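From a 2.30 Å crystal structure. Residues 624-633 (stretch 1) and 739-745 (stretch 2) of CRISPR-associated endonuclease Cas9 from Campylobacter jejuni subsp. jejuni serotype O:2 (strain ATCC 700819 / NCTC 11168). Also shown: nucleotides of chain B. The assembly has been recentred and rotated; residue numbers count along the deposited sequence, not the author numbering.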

# COMPACT_ATOMS: atom_id res chain seq x y z
N ILE A 624 -14.54 -26.28 19.89
CA ILE A 624 -13.78 -25.56 18.89
C ILE A 624 -12.31 -25.50 19.29
O ILE A 624 -11.98 -25.24 20.45
CB ILE A 624 -14.34 -24.14 18.70
CG1 ILE A 624 -15.79 -24.19 18.24
CG2 ILE A 624 -13.49 -23.34 17.73
CD1 ILE A 624 -16.46 -22.84 18.28
N PHE A 625 -11.43 -25.75 18.33
CA PHE A 625 -10.02 -25.41 18.46
C PHE A 625 -9.73 -24.28 17.48
O PHE A 625 -9.79 -24.48 16.26
CB PHE A 625 -9.12 -26.62 18.20
CG PHE A 625 -7.69 -26.39 18.60
CD1 PHE A 625 -7.29 -26.55 19.92
CD2 PHE A 625 -6.75 -25.98 17.67
CE1 PHE A 625 -5.98 -26.34 20.29
CE2 PHE A 625 -5.44 -25.76 18.03
CZ PHE A 625 -5.05 -25.94 19.35
N VAL A 626 -9.44 -23.10 18.01
CA VAL A 626 -9.26 -21.91 17.18
C VAL A 626 -8.08 -22.12 16.24
O VAL A 626 -6.98 -22.48 16.67
CB VAL A 626 -9.08 -20.67 18.07
CG1 VAL A 626 -8.90 -19.43 17.21
CG2 VAL A 626 -10.27 -20.52 19.00
N SER A 627 -8.31 -21.88 14.96
CA SER A 627 -7.31 -22.11 13.92
C SER A 627 -6.56 -20.82 13.61
O SER A 627 -7.19 -19.79 13.35
CB SER A 627 -7.95 -22.67 12.65
OG SER A 627 -7.00 -22.79 11.61
N LYS A 628 -5.23 -20.90 13.62
CA LYS A 628 -4.36 -19.81 13.21
C LYS A 628 -3.32 -20.35 12.24
O LYS A 628 -2.75 -21.42 12.48
CB LYS A 628 -3.66 -19.16 14.41
CG LYS A 628 -4.59 -18.65 15.50
CD LYS A 628 -3.81 -17.90 16.57
CE LYS A 628 -4.72 -17.43 17.69
NZ LYS A 628 -4.03 -16.50 18.62
N PRO A 629 -3.06 -19.65 11.14
CA PRO A 629 -2.06 -20.12 10.19
C PRO A 629 -0.65 -19.74 10.62
O PRO A 629 -0.41 -18.67 11.19
CB PRO A 629 -2.44 -19.40 8.89
CG PRO A 629 -3.01 -18.10 9.37
CD PRO A 629 -3.72 -18.41 10.68
N GLU A 630 0.29 -20.63 10.34
CA GLU A 630 1.69 -20.31 10.59
C GLU A 630 2.18 -19.29 9.57
O GLU A 630 1.83 -19.36 8.38
CB GLU A 630 2.55 -21.58 10.55
CG GLU A 630 2.54 -22.33 9.24
CD GLU A 630 3.39 -23.59 9.30
OE1 GLU A 630 3.89 -23.92 10.40
OE2 GLU A 630 3.55 -24.25 8.25
N ARG A 631 2.96 -18.32 10.04
CA ARG A 631 3.40 -17.19 9.22
C ARG A 631 4.79 -17.50 8.68
O ARG A 631 5.79 -17.28 9.36
CB ARG A 631 3.40 -15.91 10.04
CG ARG A 631 2.08 -15.60 10.73
CD ARG A 631 1.78 -14.11 10.71
NE ARG A 631 1.93 -13.48 12.01
CZ ARG A 631 2.84 -12.56 12.31
NH1 ARG A 631 3.70 -12.14 11.39
NH2 ARG A 631 2.88 -12.04 13.53
N LYS A 632 4.85 -17.99 7.45
CA LYS A 632 6.10 -18.46 6.87
C LYS A 632 6.78 -17.42 5.99
O LYS A 632 7.81 -17.73 5.38
CB LYS A 632 5.87 -19.75 6.08
CG LYS A 632 5.51 -20.95 6.96
CD LYS A 632 5.92 -22.27 6.33
CE LYS A 632 5.00 -22.68 5.19
NZ LYS A 632 5.38 -24.01 4.63
N LYS A 633 6.25 -16.21 5.92
CA LYS A 633 6.81 -15.20 5.02
C LYS A 633 8.23 -14.85 5.43
O LYS A 633 8.46 -14.42 6.57
CB LYS A 633 5.94 -13.94 5.02
CG LYS A 633 6.51 -12.81 4.19
CD LYS A 633 5.45 -11.77 3.85
CE LYS A 633 4.82 -11.19 5.10
NZ LYS A 633 3.87 -10.09 4.78
N LEU A 739 9.96 -23.75 13.29
CA LEU A 739 8.82 -23.05 13.85
C LEU A 739 8.73 -21.65 13.26
O LEU A 739 9.74 -20.96 13.10
CB LEU A 739 8.91 -22.96 15.37
CG LEU A 739 8.93 -24.29 16.13
CD1 LEU A 739 8.93 -24.04 17.63
CD2 LEU A 739 7.75 -25.16 15.71
N TYR A 740 7.51 -21.25 12.93
CA TYR A 740 7.19 -19.90 12.51
C TYR A 740 6.16 -19.34 13.48
O TYR A 740 5.57 -20.07 14.28
CB TYR A 740 6.64 -19.87 11.07
CG TYR A 740 7.48 -20.65 10.07
CD1 TYR A 740 7.35 -22.03 9.95
CD2 TYR A 740 8.38 -20.00 9.24
CE1 TYR A 740 8.12 -22.74 9.04
CE2 TYR A 740 9.15 -20.70 8.33
CZ TYR A 740 9.01 -22.07 8.23
OH TYR A 740 9.77 -22.78 7.33
N LYS A 741 5.95 -18.02 13.41
CA LYS A 741 4.94 -17.40 14.25
C LYS A 741 3.59 -18.08 14.03
O LYS A 741 3.16 -18.28 12.89
CB LYS A 741 4.85 -15.90 13.95
CG LYS A 741 6.04 -15.12 14.47
CD LYS A 741 5.90 -13.62 14.22
CE LYS A 741 7.04 -12.85 14.86
NZ LYS A 741 8.37 -13.34 14.40
N ASP A 742 2.94 -18.44 15.14
CA ASP A 742 1.66 -19.13 15.18
C ASP A 742 1.73 -20.58 14.70
O ASP A 742 0.71 -21.16 14.33
CB ASP A 742 0.58 -18.37 14.40
CG ASP A 742 0.12 -17.13 15.13
OD1 ASP A 742 0.19 -17.10 16.37
OD2 ASP A 742 -0.31 -16.17 14.45
N SER A 743 2.92 -21.18 14.71
CA SER A 743 3.00 -22.63 14.55
C SER A 743 2.37 -23.31 15.75
O SER A 743 2.46 -22.82 16.88
CB SER A 743 4.46 -23.07 14.41
OG SER A 743 4.99 -22.73 13.15
N LEU A 744 1.73 -24.45 15.51
CA LEU A 744 1.11 -25.23 16.58
C LEU A 744 2.10 -26.25 17.12
O LEU A 744 2.63 -27.07 16.36
CB LEU A 744 -0.15 -25.93 16.08
CG LEU A 744 -0.85 -26.76 17.16
CD1 LEU A 744 -1.37 -25.84 18.25
CD2 LEU A 744 -1.97 -27.60 16.56
N ILE A 745 2.32 -26.22 18.43
CA ILE A 745 3.26 -27.14 19.07
C ILE A 745 2.61 -27.76 20.30
O ILE A 745 1.67 -27.22 20.89
CB ILE A 745 4.58 -26.44 19.46
CG1 ILE A 745 4.33 -25.37 20.53
CG2 ILE A 745 5.25 -25.83 18.23
CD1 ILE A 745 5.58 -24.64 20.98
P A B 79 2.72 -17.58 4.33
OP1 A B 79 2.75 -17.03 5.71
OP2 A B 79 1.72 -17.07 3.36
O5' A B 79 4.16 -17.41 3.69
C5' A B 79 4.43 -17.85 2.37
C4' A B 79 5.71 -18.64 2.29
O4' A B 79 5.42 -20.06 2.37
C3' A B 79 6.50 -18.50 1.00
O3' A B 79 7.33 -17.35 1.00
C2' A B 79 7.28 -19.81 0.92
O2' A B 79 8.43 -19.76 1.74
C1' A B 79 6.29 -20.79 1.54
N9 A B 79 5.49 -21.50 0.52
C8 A B 79 4.16 -21.35 0.23
N7 A B 79 3.74 -22.13 -0.74
C5 A B 79 4.87 -22.84 -1.11
C6 A B 79 5.09 -23.83 -2.09
N6 A B 79 4.14 -24.30 -2.90
N1 A B 79 6.34 -24.33 -2.20
C2 A B 79 7.30 -23.86 -1.39
N3 A B 79 7.21 -22.94 -0.43
C4 A B 79 5.96 -22.46 -0.35
P A B 78 -2.29 -22.60 5.46
OP1 A B 78 -3.11 -21.74 6.35
OP2 A B 78 -2.89 -23.18 4.23
O5' A B 78 -1.01 -21.76 5.02
C5' A B 78 -0.12 -21.24 6.00
C4' A B 78 1.23 -20.94 5.40
O4' A B 78 1.70 -22.11 4.67
C3' A B 78 1.26 -19.79 4.39
O3' A B 78 2.55 -19.18 4.44
C2' A B 78 1.12 -20.51 3.07
O2' A B 78 1.57 -19.79 1.94
C1' A B 78 1.96 -21.75 3.33
N9 A B 78 1.66 -22.88 2.45
C8 A B 78 0.44 -23.25 1.94
N7 A B 78 0.50 -24.29 1.15
C5 A B 78 1.84 -24.63 1.14
C6 A B 78 2.56 -25.65 0.49
N6 A B 78 1.99 -26.56 -0.30
N1 A B 78 3.90 -25.71 0.69
C2 A B 78 4.47 -24.79 1.49
N3 A B 78 3.90 -23.79 2.15
C4 A B 78 2.58 -23.76 1.93
P C B 77 -3.93 -29.12 6.65
OP1 C B 77 -4.25 -29.89 7.88
OP2 C B 77 -5.01 -28.38 5.96
O5' C B 77 -2.80 -28.06 7.00
C5' C B 77 -2.66 -26.86 6.25
C4' C B 77 -1.38 -26.17 6.60
O4' C B 77 -0.27 -27.05 6.35
C3' C B 77 -1.05 -24.90 5.82
O3' C B 77 -1.69 -23.77 6.38
C2' C B 77 0.48 -24.83 5.92
O2' C B 77 0.86 -24.17 7.12
C1' C B 77 0.88 -26.30 6.03
N1 C B 77 1.50 -26.86 4.81
C2 C B 77 2.86 -26.64 4.61
O2 C B 77 3.49 -25.95 5.43
N3 C B 77 3.46 -27.16 3.51
C4 C B 77 2.75 -27.89 2.66
N4 C B 77 3.39 -28.39 1.59
C5 C B 77 1.36 -28.15 2.84
C6 C B 77 0.78 -27.62 3.93
O HOH W 1 -0.70 -23.01 13.18
O HOH W 2 2.12 -25.59 12.67
O HOH W 3 7.18 -16.26 11.50

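Stretch 1 runs extended, without regular secondary structure, past a type II turn spanning Tyr740 to Ser743. Ser743 N donates to Tyr740 O at 2.9 Å, closing the turn, and Asp742 takes its positive phi (70°). The one direct backbone hydrogen bond between the stretches runs from Arg631 N to Lys741 O, 2.9 Å with an angle of 159° at the hydrogen; the same oxygen receives a CA-H contact from Glu630 CA at 3.4 Å. Water extends this link: water 1 donates to Lys628 O (2.7 Å) and Asp742 O (2.6 Å), two acceptors that cannot bond each other directly.

Among the side chains, Tyr740 points toward stretch 1 and offers a flat aromatic face to the aliphatic part of Lys632, whose CG lies 3.5 Å from the ring centroid and 5° off the normal. The long lysine chain continues past the ring, so that NZ donates to C77 O2 at 2.8 Å. Glu630, chi1 p, places OE1 3.2 Å from Ser743 OG, while its OE2 accepts from C77 O2' at 2.9 Å. The Arg631 guanidinium lays one face over Lys741 CD, with NH2 3.5 Å from that carbon. Farther along, Phe625 CZ meets Leu744 CD1 at 3.8 Å, an apolar contact at the ring edge. Together the stretches bury 536 Å².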